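Local structure of endoglucanase A (Clostridium cellulolyticum, 1EDG) at residues T48-Y53 with K94-W99; A69-G74 with D112-V117; A226-A231 with V253-P258; G309-N314 with G349-F354. The protein probably hydrolyses internal beta-1,4-glucosidic bonds of cellulose, as the catalytic domain of a family 5 endoglucanase. All coordinates share one frame; numbering follows the deposited sequence.

Contact 1 (T48-Y53 with K94-W99)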
# COMPACT_ATOMS: atom_id res chain seq x y z
N THR A 48 13.63 10.59 21.51
CA THR A 48 14.01 10.39 22.90
C THR A 48 13.54 9.04 23.41
O THR A 48 14.24 8.39 24.18
CB THR A 48 13.51 11.53 23.82
OG1 THR A 48 12.08 11.51 23.89
CG2 THR A 48 13.98 12.87 23.29
N ASN A 49 12.36 8.61 22.98
CA ASN A 49 11.81 7.32 23.39
C ASN A 49 11.24 6.60 22.16
O ASN A 49 11.16 7.19 21.08
CB ASN A 49 10.74 7.49 24.47
CG ASN A 49 9.47 8.12 23.95
OD1 ASN A 49 8.49 7.43 23.70
ND2 ASN A 49 9.49 9.43 23.77
N GLU A 50 10.82 5.34 22.32
CA GLU A 50 10.31 4.59 21.17
C GLU A 50 9.03 5.13 20.54
O GLU A 50 8.85 5.01 19.33
CB GLU A 50 10.18 3.09 21.49
CG GLU A 50 8.88 2.67 22.15
CD GLU A 50 8.74 1.16 22.23
OE1 GLU A 50 9.11 0.46 21.25
OE2 GLU A 50 8.25 0.67 23.27
N LEU A 51 8.15 5.73 21.34
CA LEU A 51 6.90 6.28 20.81
C LEU A 51 7.11 7.49 19.91
O LEU A 51 6.25 7.81 19.08
CB LEU A 51 5.91 6.62 21.94
CG LEU A 51 5.16 5.43 22.56
CD1 LEU A 51 4.24 5.92 23.66
CD2 LEU A 51 4.35 4.71 21.49
N ASP A 52 8.27 8.13 20.02
CA ASP A 52 8.59 9.29 19.19
C ASP A 52 8.72 8.91 17.72
O ASP A 52 8.78 9.79 16.86
CB ASP A 52 9.89 9.95 19.65
CG ASP A 52 9.72 10.77 20.92
OD1 ASP A 52 8.57 10.98 21.37
OD2 ASP A 52 10.75 11.21 21.46
N TYR A 53 8.82 7.62 17.44
CA TYR A 53 8.94 7.18 16.06
C TYR A 53 7.71 7.62 15.25
O TYR A 53 7.82 7.96 14.07
CB TYR A 53 9.13 5.66 15.98
CG TYR A 53 10.56 5.21 16.19
CD1 TYR A 53 11.51 5.37 15.18
CD2 TYR A 53 10.97 4.63 17.39
CE1 TYR A 53 12.84 4.96 15.36
CE2 TYR A 53 12.29 4.21 17.58
CZ TYR A 53 13.22 4.38 16.56
OH TYR A 53 14.52 3.96 16.73
N LYS A 94 10.41 -10.35 20.04
CA LYS A 94 9.25 -9.94 20.82
C LYS A 94 8.94 -8.46 20.56
O LYS A 94 9.83 -7.60 20.66
CB LYS A 94 9.50 -10.17 22.31
CG LYS A 94 8.39 -9.70 23.23
CD LYS A 94 7.06 -10.40 22.95
CE LYS A 94 7.12 -11.91 23.20
NZ LYS A 94 5.82 -12.60 22.88
N ILE A 95 7.69 -8.16 20.22
CA ILE A 95 7.27 -6.79 19.94
C ILE A 95 6.91 -6.07 21.24
O ILE A 95 6.18 -6.60 22.08
CB ILE A 95 6.04 -6.75 18.98
CG1 ILE A 95 6.42 -7.33 17.61
CG2 ILE A 95 5.55 -5.32 18.81
CD1 ILE A 95 5.24 -7.51 16.67
N SER A 96 7.44 -4.86 21.39
CA SER A 96 7.16 -4.05 22.57
C SER A 96 5.66 -3.82 22.73
O SER A 96 5.00 -3.38 21.78
CB SER A 96 7.85 -2.69 22.43
OG SER A 96 7.38 -1.81 23.43
N ASP A 97 5.14 -4.07 23.92
CA ASP A 97 3.72 -3.87 24.19
C ASP A 97 3.30 -2.40 24.09
O ASP A 97 2.16 -2.09 23.76
CB ASP A 97 3.34 -4.41 25.57
CG ASP A 97 3.32 -5.92 25.61
OD1 ASP A 97 2.60 -6.53 24.78
OD2 ASP A 97 4.03 -6.51 26.46
N VAL A 98 4.24 -1.50 24.39
CA VAL A 98 3.97 -0.06 24.33
C VAL A 98 3.69 0.34 22.89
O VAL A 98 2.76 1.09 22.62
CB VAL A 98 5.17 0.76 24.91
CG1 VAL A 98 5.05 2.23 24.57
CG2 VAL A 98 5.22 0.59 26.42
N TRP A 99 4.48 -0.20 21.97
CA TRP A 99 4.31 0.09 20.55
C TRP A 99 3.04 -0.57 20.02
O TRP A 99 2.26 0.07 19.32
CB TRP A 99 5.52 -0.42 19.76
CG TRP A 99 5.46 -0.12 18.30
CD1 TRP A 99 5.26 -1.03 17.30
CD2 TRP A 99 5.68 1.15 17.66
NE1 TRP A 99 5.35 -0.41 16.08
CE2 TRP A 99 5.60 0.93 16.26
CE3 TRP A 99 5.93 2.44 18.13
CZ2 TRP A 99 5.78 1.95 15.33
CZ3 TRP A 99 6.11 3.47 17.19
CH2 TRP A 99 6.03 3.21 15.81

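Contact 2 (A69-G74 with D112-V117)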
# COMPACT_ATOMS: atom_id res chain seq x y z
N ALA A 69 -12.12 13.00 9.47
CA ALA A 69 -12.07 13.85 8.29
C ALA A 69 -11.84 13.06 7.00
O ALA A 69 -12.46 13.34 5.97
CB ALA A 69 -11.00 14.90 8.47
N ILE A 70 -10.94 12.08 7.07
CA ILE A 70 -10.62 11.24 5.92
C ILE A 70 -11.88 10.50 5.46
O ILE A 70 -12.20 10.49 4.26
CB ILE A 70 -9.51 10.21 6.28
CG1 ILE A 70 -8.22 10.93 6.66
CG2 ILE A 70 -9.29 9.22 5.13
CD1 ILE A 70 -7.69 11.85 5.58
N LYS A 71 -12.60 9.90 6.40
CA LYS A 71 -13.82 9.17 6.08
C LYS A 71 -14.88 10.10 5.48
O LYS A 71 -15.51 9.76 4.47
CB LYS A 71 -14.40 8.51 7.33
CG LYS A 71 -15.68 7.76 7.05
CD LYS A 71 -16.28 7.15 8.27
CE LYS A 71 -17.49 6.31 7.88
NZ LYS A 71 -17.11 5.24 6.88
N GLN A 72 -15.04 11.27 6.08
CA GLN A 72 -16.01 12.25 5.61
C GLN A 72 -15.80 12.60 4.13
O GLN A 72 -16.76 12.87 3.41
CB GLN A 72 -15.91 13.52 6.47
CG GLN A 72 -16.93 14.59 6.15
CD GLN A 72 -16.53 15.95 6.70
OE1 GLN A 72 -16.03 16.81 5.96
NE2 GLN A 72 -16.71 16.15 8.01
N LYS A 73 -14.55 12.59 3.68
CA LYS A 73 -14.24 12.90 2.29
C LYS A 73 -14.70 11.84 1.30
O LYS A 73 -14.94 12.14 0.13
CB LYS A 73 -12.74 13.13 2.11
CG LYS A 73 -12.36 14.57 1.86
CD LYS A 73 -13.09 15.15 0.66
CE LYS A 73 -12.65 16.57 0.39
NZ LYS A 73 -13.67 17.33 -0.37
N GLY A 74 -14.79 10.59 1.75
CA GLY A 74 -15.21 9.53 0.86
C GLY A 74 -14.32 8.29 0.89
O GLY A 74 -14.67 7.27 0.30
N ASP A 112 -13.63 1.96 14.32
CA ASP A 112 -14.81 2.58 14.92
C ASP A 112 -15.57 3.44 13.93
O ASP A 112 -16.74 3.76 14.13
CB ASP A 112 -14.42 3.38 16.18
CG ASP A 112 -14.01 2.48 17.34
OD1 ASP A 112 -14.27 1.25 17.30
OD2 ASP A 112 -13.42 3.00 18.31
N ASN A 113 -14.90 3.83 12.84
CA ASN A 113 -15.52 4.62 11.79
C ASN A 113 -16.07 3.70 10.69
O ASN A 113 -16.36 4.15 9.59
CB ASN A 113 -14.51 5.60 11.18
CG ASN A 113 -14.47 6.94 11.91
OD1 ASN A 113 -15.50 7.44 12.36
ND2 ASN A 113 -13.29 7.53 12.02
N LYS A 114 -16.19 2.41 11.00
CA LYS A 114 -16.70 1.40 10.06
C LYS A 114 -15.87 1.32 8.78
O LYS A 114 -16.38 0.97 7.71
CB LYS A 114 -18.17 1.68 9.71
CG LYS A 114 -19.13 1.50 10.88
CD LYS A 114 -20.24 2.55 10.82
CE LYS A 114 -19.66 3.96 11.06
NZ LYS A 114 -20.62 5.07 10.81
N MET A 115 -14.58 1.65 8.89
CA MET A 115 -13.69 1.63 7.74
C MET A 115 -12.91 0.33 7.67
O MET A 115 -12.92 -0.47 8.62
CB MET A 115 -12.70 2.78 7.81
CG MET A 115 -13.32 4.16 7.80
SD MET A 115 -12.09 5.44 8.06
CE MET A 115 -11.64 5.85 6.40
N TYR A 116 -12.27 0.10 6.54
CA TYR A 116 -11.43 -1.08 6.36
C TYR A 116 -9.99 -0.62 6.66
O TYR A 116 -9.63 0.54 6.43
CB TYR A 116 -11.55 -1.60 4.92
CG TYR A 116 -12.87 -2.29 4.65
CD1 TYR A 116 -14.00 -1.56 4.27
CD2 TYR A 116 -13.00 -3.67 4.82
CE1 TYR A 116 -15.23 -2.19 4.08
CE2 TYR A 116 -14.22 -4.31 4.62
CZ TYR A 116 -15.33 -3.57 4.26
OH TYR A 116 -16.55 -4.20 4.09
N VAL A 117 -9.18 -1.52 7.22
CA VAL A 117 -7.81 -1.19 7.56
C VAL A 117 -6.83 -2.23 7.05
O VAL A 117 -7.11 -3.43 7.10
CB VAL A 117 -7.63 -1.10 9.10
CG1 VAL A 117 -6.17 -0.77 9.45
CG2 VAL A 117 -8.56 -0.05 9.69
O HOH W 1 -20.02 4.00 7.71

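Contact 3 (A226-A231 with V253-P258)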
# COMPACT_ATOMS: atom_id res chain seq x y z
N ALA A 226 7.10 -4.99 -4.93
CA ALA A 226 5.68 -4.70 -5.14
C ALA A 226 5.42 -4.08 -6.51
O ALA A 226 4.45 -3.33 -6.69
CB ALA A 226 5.14 -3.80 -4.02
N SER A 227 6.28 -4.36 -7.49
CA SER A 227 6.08 -3.80 -8.82
C SER A 227 5.05 -4.62 -9.61
O SER A 227 4.77 -5.78 -9.28
CB SER A 227 7.40 -3.73 -9.59
OG SER A 227 7.91 -5.02 -9.87
N PRO A 228 4.42 -4.01 -10.63
CA PRO A 228 3.44 -4.75 -11.42
C PRO A 228 4.12 -5.97 -12.06
O PRO A 228 3.56 -7.07 -12.04
CB PRO A 228 3.02 -3.72 -12.48
CG PRO A 228 3.13 -2.43 -11.73
CD PRO A 228 4.45 -2.59 -11.01
N ASP A 229 5.34 -5.78 -12.57
CA ASP A 229 6.09 -6.87 -13.18
C ASP A 229 6.47 -7.95 -12.18
O ASP A 229 6.57 -9.12 -12.54
CB ASP A 229 7.35 -6.34 -13.87
CG ASP A 229 7.05 -5.61 -15.17
OD1 ASP A 229 6.02 -5.91 -15.81
OD2 ASP A 229 7.86 -4.75 -15.57
N GLY A 230 6.67 -7.56 -10.92
CA GLY A 230 6.99 -8.53 -9.90
C GLY A 230 5.83 -9.48 -9.65
O GLY A 230 6.02 -10.62 -9.23
N ALA A 231 4.62 -9.00 -9.90
CA ALA A 231 3.43 -9.81 -9.69
C ALA A 231 2.95 -10.55 -10.94
O ALA A 231 2.30 -11.59 -10.84
CB ALA A 231 2.30 -8.95 -9.13
N VAL A 253 0.27 -4.31 -5.42
CA VAL A 253 1.19 -3.65 -6.35
C VAL A 253 1.26 -2.17 -6.00
O VAL A 253 0.31 -1.60 -5.45
CB VAL A 253 0.78 -3.78 -7.85
CG1 VAL A 253 0.59 -5.24 -8.24
CG2 VAL A 253 -0.45 -2.97 -8.15
N HIS A 254 2.41 -1.56 -6.27
CA HIS A 254 2.61 -0.13 -6.03
C HIS A 254 3.00 0.38 -7.40
O HIS A 254 3.80 -0.25 -8.09
CB HIS A 254 3.74 0.13 -5.01
CG HIS A 254 3.42 -0.33 -3.62
ND1 HIS A 254 4.34 -0.31 -2.60
CD2 HIS A 254 2.27 -0.82 -3.08
CE1 HIS A 254 3.78 -0.77 -1.49
NE2 HIS A 254 2.53 -1.08 -1.76
N ALA A 255 2.43 1.51 -7.82
CA ALA A 255 2.75 2.00 -9.14
C ALA A 255 2.69 3.50 -9.33
O ALA A 255 1.64 4.05 -9.65
CB ALA A 255 1.88 1.30 -10.18
N TYR A 256 3.83 4.16 -9.14
CA TYR A 256 3.93 5.59 -9.33
C TYR A 256 4.42 5.72 -10.78
O TYR A 256 5.59 6.00 -11.02
CB TYR A 256 4.96 6.18 -8.37
CG TYR A 256 4.62 6.02 -6.90
CD1 TYR A 256 3.91 7.00 -6.22
CD2 TYR A 256 5.07 4.91 -6.17
CE1 TYR A 256 3.67 6.90 -4.85
CE2 TYR A 256 4.83 4.79 -4.80
CZ TYR A 256 4.13 5.79 -4.14
OH TYR A 256 3.94 5.72 -2.78
N CYS A 257 3.52 5.47 -11.73
CA CYS A 257 3.86 5.49 -13.16
C CYS A 257 3.14 6.58 -13.96
O CYS A 257 1.94 6.76 -13.83
CB CYS A 257 3.52 4.13 -13.77
SG CYS A 257 4.18 2.71 -12.86
N PRO A 258 3.89 7.32 -14.82
CA PRO A 258 5.33 7.19 -15.05
C PRO A 258 6.11 7.91 -13.94
O PRO A 258 5.73 9.00 -13.51
CB PRO A 258 5.51 7.87 -16.41
CG PRO A 258 4.50 8.97 -16.36
CD PRO A 258 3.29 8.29 -15.76

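Contact 4 (G309-N314 with G349-F354)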
# COMPACT_ATOMS: atom_id res chain seq x y z
N GLY A 309 0.20 8.08 -6.55
CA GLY A 309 0.19 9.50 -6.28
C GLY A 309 1.18 10.24 -7.16
O GLY A 309 1.90 9.62 -7.94
N ALA A 310 1.18 11.56 -7.06
CA ALA A 310 2.08 12.41 -7.84
C ALA A 310 2.55 13.54 -6.93
O ALA A 310 1.75 14.17 -6.24
CB ALA A 310 1.36 12.97 -9.07
N VAL A 311 3.85 13.75 -6.92
CA VAL A 311 4.47 14.78 -6.09
C VAL A 311 4.12 16.20 -6.57
O VAL A 311 3.96 16.44 -7.76
CB VAL A 311 6.01 14.56 -6.06
CG1 VAL A 311 6.66 14.91 -7.40
CG2 VAL A 311 6.63 15.32 -4.95
N ASP A 312 4.00 17.12 -5.63
CA ASP A 312 3.67 18.51 -5.96
C ASP A 312 4.81 19.20 -6.71
O ASP A 312 5.94 19.29 -6.22
CB ASP A 312 3.35 19.29 -4.67
CG ASP A 312 3.06 20.76 -4.92
OD1 ASP A 312 2.69 21.16 -6.05
OD2 ASP A 312 3.19 21.54 -3.95
N LYS A 313 4.51 19.67 -7.92
CA LYS A 313 5.48 20.39 -8.74
C LYS A 313 4.81 21.68 -9.21
O LYS A 313 5.08 22.15 -10.32
CB LYS A 313 5.90 19.54 -9.96
CG LYS A 313 6.82 18.38 -9.61
CD LYS A 313 7.05 17.45 -10.80
CE LYS A 313 8.00 16.34 -10.41
NZ LYS A 313 8.08 15.26 -11.43
N ASN A 314 3.98 22.25 -8.34
CA ASN A 314 3.21 23.47 -8.64
C ASN A 314 2.48 23.26 -9.97
O ASN A 314 2.52 24.10 -10.86
CB ASN A 314 4.12 24.69 -8.72
CG ASN A 314 4.79 25.01 -7.40
OD1 ASN A 314 4.12 25.20 -6.38
ND2 ASN A 314 6.12 25.04 -7.40
N GLY A 349 12.23 17.52 -0.23
CA GLY A 349 12.00 16.09 -0.15
C GLY A 349 10.86 15.68 -1.06
O GLY A 349 10.56 16.38 -2.04
N GLU A 350 10.22 14.55 -0.77
CA GLU A 350 9.11 14.08 -1.58
C GLU A 350 7.80 14.70 -1.11
O GLU A 350 7.28 14.36 -0.05
CB GLU A 350 9.03 12.56 -1.55
CG GLU A 350 10.25 11.89 -2.16
CD GLU A 350 10.02 10.42 -2.44
OE1 GLU A 350 9.74 9.67 -1.49
OE2 GLU A 350 10.13 10.03 -3.63
N LEU A 351 7.29 15.65 -1.90
CA LEU A 351 6.05 16.34 -1.58
C LEU A 351 4.78 15.53 -1.88
O LEU A 351 4.10 15.79 -2.88
CB LEU A 351 5.97 17.71 -2.29
CG LEU A 351 6.91 18.87 -1.94
CD1 LEU A 351 7.27 18.85 -0.46
CD2 LEU A 351 8.16 18.78 -2.78
N PHE A 352 4.51 14.54 -1.04
CA PHE A 352 3.32 13.70 -1.18
C PHE A 352 2.33 14.10 -0.09
O PHE A 352 1.60 13.26 0.43
CB PHE A 352 3.67 12.21 -1.04
CG PHE A 352 4.23 11.59 -2.29
CD1 PHE A 352 3.44 11.43 -3.42
CD2 PHE A 352 5.55 11.16 -2.33
CE1 PHE A 352 3.95 10.85 -4.57
CE2 PHE A 352 6.07 10.57 -3.47
CZ PHE A 352 5.27 10.41 -4.59
N GLY A 353 2.35 15.37 0.29
CA GLY A 353 1.42 15.82 1.30
C GLY A 353 0.12 16.25 0.64
O GLY A 353 0.15 16.99 -0.34
N PHE A 354 -1.00 15.75 1.15
CA PHE A 354 -2.32 16.10 0.62
C PHE A 354 -3.21 16.55 1.77
O PHE A 354 -3.75 17.66 1.76
CB PHE A 354 -2.96 14.92 -0.14
CG PHE A 354 -2.20 14.49 -1.36
CD1 PHE A 354 -2.38 15.15 -2.58
CD2 PHE A 354 -1.28 13.44 -1.30
CE1 PHE A 354 -1.65 14.78 -3.71
CE2 PHE A 354 -0.55 13.06 -2.42
CZ PHE A 354 -0.74 13.73 -3.63

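Contact 1 (T48-Y53 with K94-W99)
This is a surface contact in which the loop following strand 32-34 of the barrel is fastened to the first turn of helix 97-111, partly by a single strong hydrogen bond and partly by apolar packing. E50 reaches across with an extended chain. Its CG occupies the crowded position between the backbone N and the carbonyl carbon (chi1 86°), which sends the carboxylate toward the helix start. There S96 OG donates to the syn lone pair of E50 OE2, at 2.6 Å. The same hydroxyl, held anti to its own backbone N (chi1 169°), accepts weakly from V98 N at 3.3 Å, so the one hydroxyl caps the helix through a weak bond while donating a hydrogen bond to the glutamate. Beside this polar pair, L51 crosses V98 at about a right angle, L51 CG lying 3.8 Å from V98 CG1. Y53 packs obliquely against the six-membered ring of W99, its CB coming within 3.9 Å of W99 CZ3. H87 stacks on W99, and F39 meets it edge-to-face, making this tryptophan the buried part of the interface. The loop is ordered from within: L51 N donates to N49 OD1 at 2.9 Å in an Asx turn, and D52 OD2 is gripped by both T48 N and T48 OG1. A negative carboxylate so close to a helix N-terminus would probably be favoured by the helix dipole. The whole is a serine N-cap reinforced by an acidic side chain from another loop, at the C-terminal mouth of a beta/alpha barrel.

Contact 2 (A69-G74 with D112-V117)
Apolar contacts join the C-terminal turns of helix 64-73 to the link between helix 97-111 and strand 116-120, and most run along the chain of K71. Its CB, CG and CD are stretched out from the helix, with CG anti to the backbone N (chi1 179°), and the chain bends at the last torsion (chi4 57°). M115 slides past it in the opposite direction: M115 SD lies 3.9 Å from K71 CB. A turn at chi3 (92°) carries the methyl of M115 back over the helix, where M115 CE is 4.3 Å from I70 CG2. Farther out along the chain K71 crosses N113 obliquely, K71 CD being 3.7 Å from N113 CB.

The polar contacts gather at the tip. K71 NZ lies 3.0 Å from N113 O, just where the Schellman motif with K114 as its C-prime residue closes helix 97-111. A water accepts weakly from K71 NZ and from K114 NZ, at 3.3 Å each, and so links two ammonium groups whose nitrogens stand 5.3 Å apart. The amide of N113 has its own partner, ND2 donating to D68 OD1 on helix 64-73.

The lysine thus serves as a hydrocarbon arm with a charged end. The nearby N113 carbonyl may favour that charge, whereas K114 would probably oppose it, with the water perhaps easing the repulsion.

Contact 3 (A226-A231 with V253-P258)
H254 turns its CG beside the backbone N, anti to the carbonyl carbon (chi1 -67°), while A226 adopts a left-handed helical backbone conformation; together these place the methyl of A226 over one face of the imidazole. A226 CB stands 4.0 Å from the centroid of the H254 ring, 16° off its normal, a CH-pi contact shifted toward the rim on the ND1 and CG side. The same alanine supplies the polar link. H254 N donates to A226 O over 2.7 Å, with an angle of 158° at the hydrogen, and meets the oxygen nearly along the C=O axis. V253 CA comes to 3.3 Å from A226 O in an additional CA-H...O contact, so one carbonyl is held by two neighbouring residues of the strand.

Apolar contacts flank this centre. A231 CB touches V253 CG1 at 4.2 Å, and P228 CG meets A255 CB at the same separation of 4.2 Å. S227 faces away from the strand and acts as N-cap, its OG accepting from G230 N at 3.0 Å, which starts the short helix that presents P228 and A231.

H254 ND1 is satisfied by E170, and the H254 side chain also touches E307; these two glutamates sit where family 5 hydrolases carry their catalytic pair, so the imidazole, with the alanine methyl on one face, lies beside the probable active site. The contact joins short helix 228-232 to the C-terminal end of strand 249-254 within a beta-alpha-beta unit of the barrel, beside strand 303-308, with helix 279-297 packed against P228 and A255.

Contact 4 (G309-N314 with G349-F354)
E350 takes little part with its side chain; its backbone O is held by N342 from a neighbouring loop. L351, the centre of an inverse gamma turn, carries the contact. Its amide and CB face V311, whose CG2, anti to the backbone N (chi1 72° for CG1), fits closely, lying 3.1 Å from L351 N and 3.6 Å from L351 CB. The carbonyl of the same leucine accepts from D312 N over 3.1 Å, the donor lying in the carbonyl plane and the angle at the hydrogen being 162°. L351 CB also packs on D312 CB at 3.9 Å, while D312 OD1 is engaged within its own loop, accepting from N314 N in an Asx turn.

F352 follows with its ring brought back toward the other loop. The ring edge meets the backbone at G309 and A310: F352 CE1 is 3.8 Å from A310 N, a buried amide without any partner in the model. V311 CA lies over one face of this ring, and W340 meets it edge-to-face. Further along, F354 directs the far end of its ring at A310 O, with CZ at 3.6 Å; R319 provides the hydrogen bond to that oxygen.

Two irregular loops, one leaving strand 303-308 and the other following strand 336-339, are thus joined by one backbone hydrogen bond, the V311–L351 packing and two phenylalanine rings. Such loop-to-loop packing belongs to the C-terminal face of a beta/alpha barrel, the side on which family 5 enzymes carry their active site.

All four contacts belong to one eight-stranded beta/alpha barrel. Contacts 1 and 2 cross along the chain, and helix 97-111 with strand 116-120 connects them: contact 1 lies at the start of that helix, contact 2 just after its end, their centres 26 Å apart. Contact 3 comes later in sequence and contact 4 last. Contacts 2 and 3 involve strands of the same sheet on opposite sides of the chain's centre. Contacts 3 and 4 touch, Y256 CE1 lying 3.9 Å from F352 CZ, although their centres are 19 Å apart. Contacts 1, 3 and 4 therefore involve loops at the C-terminal face, where family 5 enzymes carry the active site, whereas contact 2 lies toward the opposite, N-terminal end of the strands.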